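Local coordinates for protein phosphodiesterase (PDB 6CPU) that belongs to the HD-clan phosphodiesterases, a largely helical family, and carries zinc and magnesium ions in the model, at residues 298-303 with 315-320. Residues are numbered along the deposited sequence; the frame is centred on the assembly and turned at random.
Sequences KFKQFV and DKHTVL. Unlike the reference sequence in segment 315-320: Lys316 (reference Thr).
The backbones come nearest at Phe299 and Leu320, whose CA atoms lie 6.0 Å apart; from Phe299 to Phe302 the chain makes a type I beta turn, closed by Phe302 N bonding to Phe299 O. That turn folds Phe302 CB over one face of the Phe299 ring, while Leu320 CD1 covers the opposite face, 4.0 Å from the ring centroid and almost on its normal, a CH-pi contact. Leu320 CD2 reaches Phe299 CE1 at 3.6 Å, so both methyls of Leu320 lie against the ring, CD1 over its centre and CD2 beside CE1.

Gln301 carries the polar link. Its chain bends at chi2 (94°), which carries CD out of line with an extended chain. Gln301 NE2 gives a hydrogen bond of 2.9 Å to Val319 O, meeting that oxygen from above the carbonyl plane, with an N-H...O angle of 143°. NE2 also donates to a water, which in turn donates to His317 O and to Asp315 OD1. Asp315 OD1 also accepts from His317 N at 3.0 Å, forming an Asx turn. At the outer side, the extended Lys300 brings NZ near the plane of the imidazole, 3.5 Å from His317 NE2, a contact rather than a bond.

Both segments belong to the long loop joining helix 276-292 to helix 336-348. Gln301 OE1 accepts from Ile321 N, and Asp315 OD2 is hydrogen-bonded to Tyr213 OH, on helix 205-216. The contact lies against three helices: Leu320 touches Phe287 of helix 276-292 and Cys212 of helix 205-216, and Phe299 meets Tyr240 of helix 227-242 edge-to-face.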
loop_
_atom_site.group_PDB
_atom_site.type_symbol
_atom_site.label_atom_id
_atom_site.label_comp_id
_atom_site.label_asym_id
_atom_site.label_seq_id
_atom_site.Cartn_x
_atom_site.Cartn_y
_atom_site.Cartn_z
ATOM N N LYS A 298 -2.419 24.816 -5.443
ATOM C CA LYS A 298 -2.292 24.187 -6.744
ATOM C C LYS A 298 -0.843 24.338 -7.201
ATOM O O LYS A 298 -0.109 25.186 -6.684
ATOM C CB LYS A 298 -3.257 24.814 -7.750
ATOM C CG LYS A 298 -4.693 24.861 -7.250
ATOM C CD LYS A 298 -5.689 25.092 -8.367
ATOM C CE LYS A 298 -7.053 25.420 -7.777
ATOM N NZ LYS A 298 -8.130 25.477 -8.801
ATOM N N PHE A 299 -0.440 23.499 -8.147
ATOM C CA PHE A 299 0.926 23.491 -8.653
ATOM C C PHE A 299 0.926 23.579 -10.169
ATOM O O PHE A 299 -0.099 23.352 -10.817
ATOM C CB PHE A 299 1.708 22.249 -8.154
ATOM C CG PHE A 299 1.004 20.932 -8.374
ATOM C CD1 PHE A 299 1.375 20.100 -9.421
ATOM C CD2 PHE A 299 0.003 20.506 -7.520
ATOM C CE1 PHE A 299 0.749 18.884 -9.636
ATOM C CE2 PHE A 299 -0.628 19.283 -7.727
ATOM C CZ PHE A 299 -0.258 18.477 -8.782
ATOM N N LYS A 300 2.079 23.902 -10.744
ATOM C CA LYS A 300 2.161 24.152 -12.186
ATOM C C LYS A 300 1.666 22.972 -13.017
ATOM O O LYS A 300 1.091 23.154 -14.093
ATOM C CB LYS A 300 3.598 24.489 -12.583
ATOM C CG LYS A 300 3.746 24.961 -14.018
ATOM C CD LYS A 300 5.125 25.553 -14.274
ATOM C CE LYS A 300 5.163 26.297 -15.600
ATOM N NZ LYS A 300 6.561 26.561 -16.032
ATOM N N GLN A 301 1.898 21.760 -12.517
ATOM C CA GLN A 301 1.580 20.544 -13.250
ATOM C C GLN A 301 0.170 20.012 -12.962
ATOM O O GLN A 301 -0.196 18.941 -13.446
ATOM C CB GLN A 301 2.625 19.464 -12.945
ATOM C CG GLN A 301 4.066 19.880 -13.224
ATOM C CD GLN A 301 4.797 20.445 -12.019
ATOM O OE1 GLN A 301 4.204 21.098 -11.163
ATOM N NE2 GLN A 301 6.099 20.201 -11.951
ATOM N N PHE A 302 -0.609 20.762 -12.187
ATOM C CA PHE A 302 -1.971 20.379 -11.839
ATOM C C PHE A 302 -2.917 20.647 -13.011
ATOM O O PHE A 302 -2.859 21.715 -13.624
ATOM C CB PHE A 302 -2.408 21.152 -10.594
ATOM C CG PHE A 302 -3.779 20.799 -10.107
ATOM C CD1 PHE A 302 -3.984 19.659 -9.340
ATOM C CD2 PHE A 302 -4.868 21.610 -10.403
ATOM C CE1 PHE A 302 -5.252 19.330 -8.885
ATOM C CE2 PHE A 302 -6.136 21.285 -9.950
ATOM C CZ PHE A 302 -6.328 20.143 -9.191
ATOM N N VAL A 303 -3.778 19.676 -13.321
ATOM C CA VAL A 303 -4.714 19.789 -14.439
ATOM C C VAL A 303 -6.094 20.153 -13.890
ATOM O O VAL A 303 -6.780 19.327 -13.288
ATOM C CB VAL A 303 -4.766 18.491 -15.264
ATOM C CG1 VAL A 303 -5.791 18.598 -16.384
ATOM C CG2 VAL A 303 -3.390 18.173 -15.835
ATOM N N ASP A 315 7.929 18.744 -18.962
ATOM C CA ASP A 315 8.669 19.996 -19.118
ATOM C C ASP A 315 10.004 19.867 -18.365
ATOM O O ASP A 315 10.505 18.748 -18.214
ATOM C CB ASP A 315 7.822 21.172 -18.631
ATOM C CG ASP A 315 7.453 21.072 -17.166
ATOM O OD1 ASP A 315 8.044 20.241 -16.435
ATOM O OD2 ASP A 315 6.560 21.831 -16.738
ATOM N N LYS A 316 10.595 20.977 -17.908
ATOM C CA LYS A 316 11.926 20.913 -17.277
ATOM C C LYS A 316 11.916 20.650 -15.763
ATOM O O LYS A 316 12.970 20.455 -15.175
ATOM C CB LYS A 316 12.759 22.178 -17.581
ATOM C CG LYS A 316 12.249 23.483 -16.974
ATOM C CD LYS A 316 13.368 24.526 -16.922
ATOM C CE LYS A 316 12.842 25.953 -16.868
ATOM N NZ LYS A 316 11.969 26.200 -15.689
ATOM N N HIS A 317 10.740 20.634 -15.141
ATOM C CA HIS A 317 10.655 20.494 -13.684
ATOM C C HIS A 317 10.559 19.018 -13.291
ATOM O O HIS A 317 9.879 18.254 -13.966
ATOM C CB HIS A 317 9.443 21.244 -13.156
ATOM C CG HIS A 317 9.418 22.690 -13.536
ATOM N ND1 HIS A 317 10.286 23.611 -12.994
ATOM C CD2 HIS A 317 8.634 23.374 -14.399
ATOM C CE1 HIS A 317 10.036 24.801 -13.507
ATOM N NE2 HIS A 317 9.044 24.684 -14.366
ATOM N N THR A 318 11.247 18.628 -12.216
ATOM C CA THR A 318 11.182 17.245 -11.707
ATOM C C THR A 318 10.420 17.119 -10.385
ATOM O O THR A 318 10.242 16.006 -9.886
ATOM C CB THR A 318 12.589 16.631 -11.514
ATOM O OG1 THR A 318 13.366 17.464 -10.641
ATOM C CG2 THR A 318 13.289 16.483 -12.853
ATOM N N VAL A 319 9.977 18.244 -9.823
ATOM C CA VAL A 319 9.119 18.240 -8.641
ATOM C C VAL A 319 7.930 19.174 -8.840
ATOM O O VAL A 319 7.937 20.007 -9.747
ATOM C CB VAL A 319 9.880 18.639 -7.356
ATOM C CG1 VAL A 319 11.029 17.678 -7.093
ATOM C CG2 VAL A 319 10.387 20.076 -7.426
ATOM N N LEU A 320 6.920 19.038 -7.982
ATOM C CA LEU A 320 5.711 19.858 -8.079
ATOM C C LEU A 320 6.062 21.301 -7.713
ATOM O O LEU A 320 6.695 21.549 -6.680
ATOM C CB LEU A 320 4.608 19.338 -7.152
ATOM C CG LEU A 320 4.209 17.870 -7.309
ATOM C CD1 LEU A 320 2.971 17.560 -6.477
ATOM C CD2 LEU A 320 3.984 17.483 -8.767
HETATM O O HOH W 1 7.158 18.722 -14.434
#